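Local coordinates for protein arabinogalactan endo-1,4-beta-galactosidase (Ignisphaera aggregans, PDB 7OSK) that probably hydrolyses beta-1,4-linked galactan, this chain being the glycoside hydrolase family 53 catalytic domain of a longer archaeal protein, at residues K84-N89 against S387-R392; R92-N97 against G110-P115; D272-V277 against L338-K343. One frame throughout, in Å; residues are numbered along the deposited sequence.

How the contacts relate
The three contacts sample different parts of one (beta/alpha)8 barrel. Contact 1 comes first and last along the chain: it joins the end of helix 79-85 to the C-terminal helix 390-393, and the other two are nested inside the loop it closes. Contact 2 follows directly in sequence, on strand 90-95 and the start of helix 114-126, with its centre about 24 Å from that of contact 1. Contact 3 pairs the outer helices 270-283 and 324-342; its centre lies about 22 Å from that of contact 1 and 30 Å from that of contact 2, across the chain's centre. Together they show the chain's end returning to helix 79-85, a strand-to-helix connection, and packing within the outer helical layer.

Contact 1: K84-N89 against S387-R392; sequences KENGVN and SLKVFR
L388 lays its branched end across the amide of N86, the two side chains meeting at about a right angle. With its CG anti to the backbone N (chi1 -176°), L388 brings CG to 3.4 Å from N86 CG, while L388 CD2 lies 3.6 Å from N86 ND2. The amide is not loose, since ND2 is hydrogen-bonded to I82 O in the preceding helix. K389 adds the start of its chain, CG lying 3.5 Å from N86 OD1, before the rest runs off. F391 lies alongside V88: V88 CG2 sits over one ring face, 4.2 Å from the centroid in a CH-pi contact, and V390 CG1 covers the other. The F391 carbonyl also receives a CA-H...O contact, with G87 CA 3.4 Å from F391 O; a CB on G87 would run into that oxygen. Last, R392 CB rests 3.2 Å from N86 O, and a bend at chi3 (69°) turns NE out of the extended line, NH1 making a weak hydrogen bond of 3.4 Å to E85 O. A positive charge beside the E85 carbonyl, at the C-terminal end of a helix, is probably favourable; the carboxylate of E85 is paired with R77 instead. G87, with positive phi, completes a Schellman motif closing helix 79-85, and the C-terminal helix docking here brings the chain's end back to the (beta/alpha)8 barrel.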
loop_
_atom_site.group_PDB
_atom_site.type_symbol
_atom_site.label_atom_id
_atom_site.label_comp_id
_atom_site.label_asym_id
_atom_site.label_seq_id
_atom_site.Cartn_x
_atom_site.Cartn_y
_atom_site.Cartn_z
ATOM N N LYS A 84 -10.972 12.823 -2.788
ATOM C CA LYS A 84 -11.813 12.619 -3.962
ATOM C C LYS A 84 -11.749 13.823 -4.894
ATOM O O LYS A 84 -11.588 13.667 -6.104
ATOM C CB LYS A 84 -13.265 12.349 -3.551
ATOM C CG LYS A 84 -14.134 11.741 -4.656
ATOM C CD LYS A 84 -13.590 10.397 -5.149
ATOM C CE LYS A 84 -14.472 9.788 -6.228
ATOM N NZ LYS A 84 -13.874 8.540 -6.781
ATOM N N GLU A 85 -11.864 15.020 -4.328
ATOM C CA GLU A 85 -11.868 16.238 -5.131
ATOM C C GLU A 85 -10.481 16.519 -5.708
ATOM O O GLU A 85 -10.334 17.342 -6.612
ATOM C CB GLU A 85 -12.355 17.433 -4.302
ATOM C CG GLU A 85 -11.274 18.171 -3.514
ATOM C CD GLU A 85 -11.819 19.396 -2.801
ATOM O OE1 GLU A 85 -13.049 19.462 -2.596
ATOM O OE2 GLU A 85 -11.020 20.293 -2.452
ATOM N N ASN A 86 -9.469 15.836 -5.181
ATOM C CA ASN A 86 -8.102 15.997 -5.664
ATOM C C ASN A 86 -7.735 14.975 -6.736
ATOM O O ASN A 86 -6.650 15.038 -7.313
ATOM C CB ASN A 86 -7.117 15.901 -4.502
ATOM C CG ASN A 86 -6.881 17.240 -3.827
ATOM O OD1 ASN A 86 -5.957 17.971 -4.185
ATOM N ND2 ASN A 86 -7.722 17.572 -2.853
ATOM N N GLY A 87 -8.640 14.032 -6.988
ATOM C CA GLY A 87 -8.474 13.081 -8.073
ATOM C C GLY A 87 -8.257 11.649 -7.625
ATOM O O GLY A 87 -8.217 10.740 -8.455
ATOM N N VAL A 88 -8.111 11.440 -6.322
ATOM C CA VAL A 88 -7.903 10.095 -5.797
ATOM C C VAL A 88 -9.196 9.289 -5.880
ATOM O O VAL A 88 -10.243 9.744 -5.423
ATOM C CB VAL A 88 -7.400 10.130 -4.339
ATOM C CG1 VAL A 88 -7.286 8.721 -3.767
ATOM C CG2 VAL A 88 -6.057 10.842 -4.260
ATOM N N ASN A 89 -9.115 8.090 -6.455
ATOM C CA ASN A 89 -10.293 7.245 -6.657
ATOM C C ASN A 89 -10.209 5.891 -5.960
ATOM O O ASN A 89 -11.201 5.163 -5.896
ATOM C CB ASN A 89 -10.527 7.021 -8.151
ATOM C CG ASN A 89 -9.283 6.545 -8.870
ATOM O OD1 ASN A 89 -8.276 6.223 -8.241
ATOM N ND2 ASN A 89 -9.349 6.491 -10.195
ATOM N N SER A 387 0.491 19.478 -4.319
ATOM C CA SER A 387 0.892 18.336 -5.137
ATOM C C SER A 387 -0.122 17.196 -5.049
ATOM O O SER A 387 0.040 16.161 -5.692
ATOM C CB SER A 387 2.278 17.837 -4.717
ATOM O OG SER A 387 2.326 17.559 -3.330
ATOM N N LEU A 388 -1.165 17.390 -4.251
ATOM C CA LEU A 388 -2.220 16.392 -4.123
ATOM C C LEU A 388 -3.113 16.407 -5.358
ATOM O O LEU A 388 -3.871 15.470 -5.595
ATOM C CB LEU A 388 -3.050 16.646 -2.860
ATOM C CG LEU A 388 -4.146 15.632 -2.517
ATOM C CD1 LEU A 388 -3.587 14.227 -2.341
ATOM C CD2 LEU A 388 -4.883 16.070 -1.267
ATOM N N LYS A 389 -3.012 17.476 -6.145
ATOM C CA LYS A 389 -3.793 17.613 -7.370
ATOM C C LYS A 389 -3.162 16.845 -8.527
ATOM O O LYS A 389 -3.638 16.916 -9.660
ATOM C CB LYS A 389 -3.933 19.088 -7.755
ATOM C CG LYS A 389 -4.619 19.948 -6.712
ATOM C CD LYS A 389 -4.609 21.409 -7.129
ATOM C CE LYS A 389 -5.292 22.291 -6.100
ATOM N NZ LYS A 389 -5.215 23.731 -6.473
ATOM N N VAL A 390 -2.087 16.120 -8.245
ATOM C CA VAL A 390 -1.392 15.368 -9.281
ATOM C C VAL A 390 -2.289 14.258 -9.823
ATOM O O VAL A 390 -2.191 13.888 -10.991
ATOM C CB VAL A 390 -0.069 14.764 -8.750
ATOM C CG1 VAL A 390 -0.343 13.704 -7.686
ATOM C CG2 VAL A 390 0.758 14.185 -9.891
ATOM N N PHE A 391 -3.173 13.743 -8.976
ATOM C CA PHE A 391 -4.084 12.670 -9.372
ATOM C C PHE A 391 -5.284 13.191 -10.170
ATOM O O PHE A 391 -6.189 12.426 -10.509
ATOM C CB PHE A 391 -4.579 11.917 -8.138
ATOM C CG PHE A 391 -3.478 11.439 -7.234
ATOM C CD1 PHE A 391 -2.846 10.230 -7.469
ATOM C CD2 PHE A 391 -3.079 12.196 -6.145
ATOM C CE1 PHE A 391 -1.837 9.788 -6.640
ATOM C CE2 PHE A 391 -2.068 11.755 -5.311
ATOM C CZ PHE A 391 -1.447 10.550 -5.560
ATOM N N ARG A 392 -5.289 14.492 -10.454
ATOM C CA ARG A 392 -6.361 15.120 -11.223
ATOM C C ARG A 392 -5.777 15.891 -12.401
ATOM O O ARG A 392 -6.376 15.955 -13.475
ATOM C CB ARG A 392 -7.181 16.055 -10.328
ATOM C CG ARG A 392 -8.390 16.696 -11.000
ATOM C CD ARG A 392 -8.941 17.828 -10.148
ATOM N NE ARG A 392 -8.025 18.966 -10.100
ATOM C CZ ARG A 392 -8.127 19.983 -9.249
ATOM N NH1 ARG A 392 -9.105 20.016 -8.352
ATOM N NH2 ARG A 392 -7.242 20.971 -9.291
#

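Contact 2: R92-N97 against G110-P115; sequences RLRVWN and GNCDLP
W96 and C112 join the two segments through the backbone, W96 N donating to C112 O over 2.8 Å, while the same oxygen takes a CA-H...O contact from V95 CA. This is the connection from strand to helix in a beta-alpha-beta unit of the barrel, strand 90-95 leading by way of a loop to helix 114-126. It lies where the strand gives way to the loop, on the C-terminal face of the barrel, the face that carries the active site in (beta/alpha)8 glycosidases. C112 stands at the centre of an inverse gamma turn, and D113 follows as N-cap, its side chain capping a backbone N in the first turn of the helix. A second CA-H...O contact, D113 CA to W96 O at 3.5 Å, is almost straight (174° at the hydrogen).

Among the side chains, R94 and C112 share one face of the W96 indole. R94 has CG between its own backbone N and carbonyl carbon (chi1 59°), and the extended chain beyond passes over the indole, CD lying 3.5 Å above the plane toward the rim. C112 CB lies over the same face, also toward the rim, near CE3, and C112 SG makes an oblique sulfur-aromatic contact, 4.7 Å from the centroid of the W96 six-membered ring. The sulfur also lies 3.6 Å from R94 NE. At the far end, R94 NH2 makes both a salt bridge to E58 and a hydrogen bond to G109 O. An alanine at R94 would probably cost the E58 carboxylate this arginine partner and G109 O this donor, and open a gap over the W96 ring beside C112 SG. H136 and W141 meet the indole edge-to-face. On the side of the helix the contact turns apolar: V95 and L114 cross obliquely, with V95 CG1 4.0 Å from L114 CD1.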
loop_
_atom_site.group_PDB
_atom_site.type_symbol
_atom_site.label_atom_id
_atom_site.label_comp_id
_atom_site.label_asym_id
_atom_site.label_seq_id
_atom_site.Cartn_x
_atom_site.Cartn_y
_atom_site.Cartn_z
ATOM N N ARG A 92 -6.133 2.305 -0.279
ATOM C CA ARG A 92 -5.421 1.099 0.129
ATOM C C ARG A 92 -5.247 1.084 1.642
ATOM O O ARG A 92 -4.801 2.065 2.232
ATOM C CB ARG A 92 -4.062 1.014 -0.566
ATOM C CG ARG A 92 -3.243 -0.216 -0.210
ATOM C CD ARG A 92 -1.970 -0.278 -1.042
ATOM N NE ARG A 92 -1.158 -1.460 -0.743
ATOM C CZ ARG A 92 -0.132 -1.481 0.105
ATOM N NH1 ARG A 92 0.230 -0.385 0.759
ATOM N NH2 ARG A 92 0.538 -2.606 0.300
ATOM N N LEU A 93 -5.612 -0.034 2.261
ATOM C CA LEU A 93 -5.529 -0.180 3.712
ATOM C C LEU A 93 -4.882 -1.503 4.090
ATOM O O LEU A 93 -5.267 -2.556 3.584
ATOM C CB LEU A 93 -6.923 -0.094 4.343
ATOM C CG LEU A 93 -7.697 1.214 4.168
ATOM C CD1 LEU A 93 -9.126 1.036 4.644
ATOM C CD2 LEU A 93 -7.018 2.351 4.915
ATOM N N ARG A 94 -3.896 -1.444 4.980
ATOM C CA ARG A 94 -3.299 -2.653 5.532
ATOM C C ARG A 94 -4.118 -3.117 6.728
ATOM O O ARG A 94 -4.773 -2.311 7.387
ATOM C CB ARG A 94 -1.842 -2.415 5.940
ATOM C CG ARG A 94 -1.647 -1.328 6.981
ATOM C CD ARG A 94 -0.198 -1.247 7.436
ATOM N NE ARG A 94 0.033 -0.110 8.325
ATOM C CZ ARG A 94 0.301 1.127 7.913
ATOM N NH1 ARG A 94 0.371 1.405 6.617
ATOM N NH2 ARG A 94 0.496 2.091 8.801
ATOM N N VAL A 95 -4.080 -4.418 6.998
ATOM C CA VAL A 95 -4.813 -4.995 8.120
ATOM C C VAL A 95 -3.928 -5.972 8.889
ATOM O O VAL A 95 -3.486 -6.987 8.346
ATOM C CB VAL A 95 -6.099 -5.723 7.648
ATOM C CG1 VAL A 95 -6.792 -6.416 8.816
ATOM C CG2 VAL A 95 -7.051 -4.748 6.975
ATOM N N TRP A 96 -3.676 -5.650 10.154
ATOM C CA TRP A 96 -2.956 -6.538 11.057
ATOM C C TRP A 96 -3.966 -7.329 11.878
ATOM O O TRP A 96 -5.035 -6.821 12.216
ATOM C CB TRP A 96 -2.019 -5.745 11.969
ATOM C CG TRP A 96 -0.889 -5.077 11.238
ATOM C CD1 TRP A 96 -0.157 -5.596 10.209
ATOM C CD2 TRP A 96 -0.369 -3.764 11.475
ATOM N NE1 TRP A 96 0.787 -4.689 9.794
ATOM C CE2 TRP A 96 0.678 -3.557 10.557
ATOM C CE3 TRP A 96 -0.687 -2.744 12.375
ATOM C CZ2 TRP A 96 1.407 -2.371 10.511
ATOM C CZ3 TRP A 96 0.042 -1.566 12.329
ATOM C CH2 TRP A 96 1.074 -1.390 11.403
ATOM N N ASN A 97 -3.630 -8.577 12.190
ATOM C CA ASN A 97 -4.557 -9.464 12.880
ATOM C C ASN A 97 -4.851 -8.993 14.298
ATOM O O ASN A 97 -6.012 -8.853 14.684
ATOM C CB ASN A 97 -4.003 -10.888 12.909
ATOM C CG ASN A 97 -3.876 -11.493 11.523
ATOM O OD1 ASN A 97 -3.632 -10.790 10.542
ATOM N ND2 ASN A 97 -4.050 -12.806 11.434
ATOM N N GLY A 110 -0.446 3.109 13.364
ATOM C CA GLY A 110 -1.801 3.224 12.853
ATOM C C GLY A 110 -2.781 2.299 13.553
ATOM O O GLY A 110 -3.987 2.533 13.512
ATOM N N ASN A 111 -2.263 1.255 14.198
ATOM C CA ASN A 111 -3.102 0.273 14.882
ATOM C C ASN A 111 -4.199 -0.248 13.961
ATOM O O ASN A 111 -5.390 -0.103 14.242
ATOM C CB ASN A 111 -3.706 0.889 16.139
ATOM C CG ASN A 111 -2.648 1.326 17.126
ATOM O OD1 ASN A 111 -1.632 0.655 17.288
ATOM N ND2 ASN A 111 -2.872 2.461 17.780
ATOM N N CYS A 112 -3.773 -0.867 12.864
ATOM C CA CYS A 112 -4.662 -1.180 11.756
ATOM C C CYS A 112 -5.349 -2.538 11.888
ATOM O O CYS A 112 -5.181 -3.408 11.033
ATOM C CB CYS A 112 -3.871 -1.129 10.448
ATOM S SG CYS A 112 -2.984 0.424 10.211
ATOM N N ASP A 113 -6.130 -2.716 12.948
ATOM C CA ASP A 113 -6.885 -3.951 13.121
ATOM C C ASP A 113 -8.135 -3.914 12.245
ATOM O O ASP A 113 -8.491 -2.868 11.703
ATOM C CB ASP A 113 -7.253 -4.173 14.592
ATOM C CG ASP A 113 -8.182 -3.104 15.135
ATOM O OD1 ASP A 113 -8.253 -2.015 14.535
ATOM O OD2 ASP A 113 -8.837 -3.355 16.171
ATOM N N LEU A 114 -8.794 -5.060 12.114
ATOM C CA LEU A 114 -9.892 -5.215 11.163
ATOM C C LEU A 114 -11.086 -4.296 11.456
ATOM O O LEU A 114 -11.648 -3.713 10.530
ATOM C CB LEU A 114 -10.350 -6.676 11.134
ATOM C CG LEU A 114 -11.393 -7.051 10.080
ATOM C CD1 LEU A 114 -10.795 -6.980 8.681
ATOM C CD2 LEU A 114 -11.953 -8.439 10.363
ATOM N N PRO A 115 -11.483 -4.163 12.736
ATOM C CA PRO A 115 -12.614 -3.272 13.026
ATOM C C PRO A 115 -12.368 -1.810 12.643
ATOM O O PRO A 115 -13.269 -1.186 12.081
ATOM C CB PRO A 115 -12.786 -3.408 14.543
ATOM C CG PRO A 115 -12.221 -4.736 14.868
ATOM C CD PRO A 115 -11.061 -4.906 13.938
#

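Contact 3: D272-V277 against L338-K343; sequences DFRNLV and LYEEGK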
loop_
_atom_site.group_PDB
_atom_site.type_symbol
_atom_site.label_atom_id
_atom_site.label_comp_id
_atom_site.label_asym_id
_atom_site.label_seq_id
_atom_site.Cartn_x
_atom_site.Cartn_y
_atom_site.Cartn_z
ATOM N N ASP A 272 14.864 2.104 -14.346
ATOM C CA ASP A 272 14.850 0.779 -13.736
ATOM C C ASP A 272 13.411 0.306 -13.545
ATOM O O ASP A 272 13.124 -0.890 -13.623
ATOM C CB ASP A 272 15.586 0.790 -12.394
ATOM C CG ASP A 272 17.057 1.135 -12.536
ATOM O OD1 ASP A 272 17.660 0.772 -13.568
ATOM O OD2 ASP A 272 17.611 1.768 -11.614
ATOM N N PHE A 273 12.511 1.253 -13.298
ATOM C CA PHE A 273 11.095 0.939 -13.163
ATOM C C PHE A 273 10.491 0.609 -14.525
ATOM O O PHE A 273 9.674 -0.301 -14.643
ATOM C CB PHE A 273 10.342 2.104 -12.515
ATOM C CG PHE A 273 8.862 1.870 -12.379
ATOM C CD1 PHE A 273 8.365 1.034 -11.392
ATOM C CD2 PHE A 273 7.967 2.487 -13.239
ATOM C CE1 PHE A 273 7.006 0.817 -11.265
ATOM C CE2 PHE A 273 6.606 2.274 -13.117
ATOM C CZ PHE A 273 6.126 1.438 -12.129
ATOM N N ARG A 274 10.904 1.347 -15.550
ATOM C CA ARG A 274 10.427 1.115 -16.910
ATOM C C ARG A 274 10.782 -0.282 -17.401
ATOM O O ARG A 274 9.976 -0.946 -18.051
ATOM C CB ARG A 274 11.011 2.152 -17.869
ATOM C CG ARG A 274 10.106 3.340 -18.132
ATOM C CD ARG A 274 10.681 4.246 -19.208
ATOM N NE ARG A 274 9.656 5.091 -19.813
ATOM C CZ ARG A 274 9.262 6.266 -19.331
ATOM N NH1 ARG A 274 9.802 6.758 -18.222
ATOM N NH2 ARG A 274 8.320 6.952 -19.961
ATOM N N ASN A 275 11.996 -0.721 -17.092
ATOM C CA ASN A 275 12.471 -2.023 -17.537
ATOM C C ASN A 275 11.673 -3.156 -16.907
ATOM O O ASN A 275 11.433 -4.182 -17.544
ATOM C CB ASN A 275 13.957 -2.191 -17.211
ATOM C CG ASN A 275 14.822 -1.144 -17.884
ATOM O OD1 ASN A 275 14.559 -0.735 -19.017
ATOM N ND2 ASN A 275 15.862 -0.703 -17.187
ATOM N N LEU A 276 11.264 -2.969 -15.657
ATOM C CA LEU A 276 10.468 -3.976 -14.967
ATOM C C LEU A 276 9.093 -4.113 -15.606
ATOM O O LEU A 276 8.624 -5.222 -15.854
ATOM C CB LEU A 276 10.312 -3.633 -13.484
ATOM C CG LEU A 276 9.454 -4.628 -12.691
ATOM C CD1 LEU A 276 10.127 -5.995 -12.637
ATOM C CD2 LEU A 276 9.166 -4.111 -11.300
ATOM N N VAL A 277 8.449 -2.980 -15.861
ATOM C CA VAL A 277 7.089 -2.978 -16.380
ATOM C C VAL A 277 7.014 -3.703 -17.721
ATOM O O VAL A 277 6.210 -4.619 -17.887
ATOM C CB VAL A 277 6.546 -1.538 -16.536
ATOM C CG1 VAL A 277 5.175 -1.543 -17.211
ATOM C CG2 VAL A 277 6.458 -0.851 -15.180
ATOM N N LEU A 338 4.360 4.124 -16.002
ATOM C CA LEU A 338 3.598 2.893 -15.846
ATOM C C LEU A 338 2.660 2.658 -17.025
ATOM O O LEU A 338 2.563 1.541 -17.533
ATOM C CB LEU A 338 2.799 2.921 -14.542
ATOM C CG LEU A 338 1.886 1.714 -14.301
ATOM C CD1 LEU A 338 2.667 0.408 -14.371
ATOM C CD2 LEU A 338 1.178 1.842 -12.961
ATOM N N TYR A 339 1.970 3.708 -17.459
ATOM C CA TYR A 339 0.978 3.577 -18.521
ATOM C C TYR A 339 1.624 3.457 -19.897
ATOM O O TYR A 339 1.156 2.694 -20.742
ATOM C CB TYR A 339 0.014 4.767 -18.506
ATOM C CG TYR A 339 -1.032 4.700 -19.597
ATOM C CD1 TYR A 339 -1.844 3.581 -19.737
ATOM C CD2 TYR A 339 -1.209 5.753 -20.486
ATOM C CE1 TYR A 339 -2.802 3.510 -20.734
ATOM C CE2 TYR A 339 -2.166 5.692 -21.486
ATOM C CZ TYR A 339 -2.958 4.567 -21.606
ATOM O OH TYR A 339 -3.911 4.497 -22.598
ATOM N N GLU A 340 2.696 4.210 -20.116
ATOM C CA GLU A 340 3.375 4.220 -21.409
ATOM C C GLU A 340 4.008 2.867 -21.727
ATOM O O GLU A 340 4.189 2.517 -22.894
ATOM C CB GLU A 340 4.437 5.323 -21.439
ATOM C CG GLU A 340 3.850 6.724 -21.552
ATOM C CD GLU A 340 4.876 7.816 -21.329
ATOM O OE1 GLU A 340 6.084 7.503 -21.311
ATOM O OE2 GLU A 340 4.471 8.988 -21.172
ATOM N N GLU A 341 4.336 2.114 -20.682
ATOM C CA GLU A 341 4.936 0.793 -20.831
ATOM C C GLU A 341 3.917 -0.302 -20.534
ATOM O O GLU A 341 3.858 -1.317 -21.231
ATOM C CB GLU A 341 6.140 0.642 -19.901
ATOM C CG GLU A 341 7.103 1.817 -19.918
ATOM C CD GLU A 341 7.901 1.915 -21.202
ATOM O OE1 GLU A 341 7.657 1.110 -22.127
ATOM O OE2 GLU A 341 8.787 2.794 -21.281
ATOM N N GLY A 342 3.126 -0.092 -19.487
ATOM C CA GLY A 342 2.132 -1.062 -19.070
ATOM C C GLY A 342 1.024 -1.234 -20.089
ATOM O O GLY A 342 0.376 -2.281 -20.134
ATOM N N LYS A 343 0.809 -0.203 -20.904
ATOM C CA LYS A 343 -0.215 -0.229 -21.945
ATOM C C LYS A 343 -1.591 -0.526 -21.333
ATOM O O LYS A 343 -2.056 0.209 -20.459
ATOM C CB LYS A 343 0.145 -1.264 -23.021
ATOM C CG LYS A 343 1.539 -1.097 -23.626
ATOM C CD LYS A 343 1.530 -0.272 -24.903
ATOM C CE LYS A 343 2.402 0.966 -24.776
ATOM N NZ LYS A 343 3.810 0.637 -24.412
#
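R274 reaches across from helix 270-283 to two consecutive acids of helix 324-342, forming a small salt-bridge network in the outer helical layer of the (beta/alpha)8 barrel. Its NH2 lies 2.7 Å from E340 OE1, which approaches the guanidinium at its edge and in its plane. Its NE lies 2.9 Å from E341 OE2 as a salt bridge with a weak hydrogen bond. E341 OE2 also lies at the guanidinium edge, near its plane, but the two flat groups are turned 89° to each other, so they do not form a flat, two-pronged pair. E341 is bent at chi2 (-71°), which swings CD out of the extended line, and its other oxygen, OE1, is claimed by R278 one turn further along the first helix. The E341 carboxylate is therefore shared between two arginines, which would probably stabilise its negative charge.

This bridge lies on the partly exposed flank of the helix pair. The axes of the short segments approach to 9.1 Å and cross at -34°, with both helices running in broadly the same direction.

Inward from the charges, V277 points toward helix 324-342. Its CG1 rests 3.6 Å from E341 CB and 3.4 Å from G342 N, close against the backbone at a residue without a side chain. L338 meets V277 at about a right angle, through V277 CG2 and L338 CD1, and continues inward to I288 and V290 of strand 287-293. F273 lies beside them, packed on V290 and on L334 of the second helix. V277 CG2 stands 3.7 Å above one face of the F273 ring, toward the rim, while at the ring's edge F273 CE2 lies 4.1 Å from L338 N.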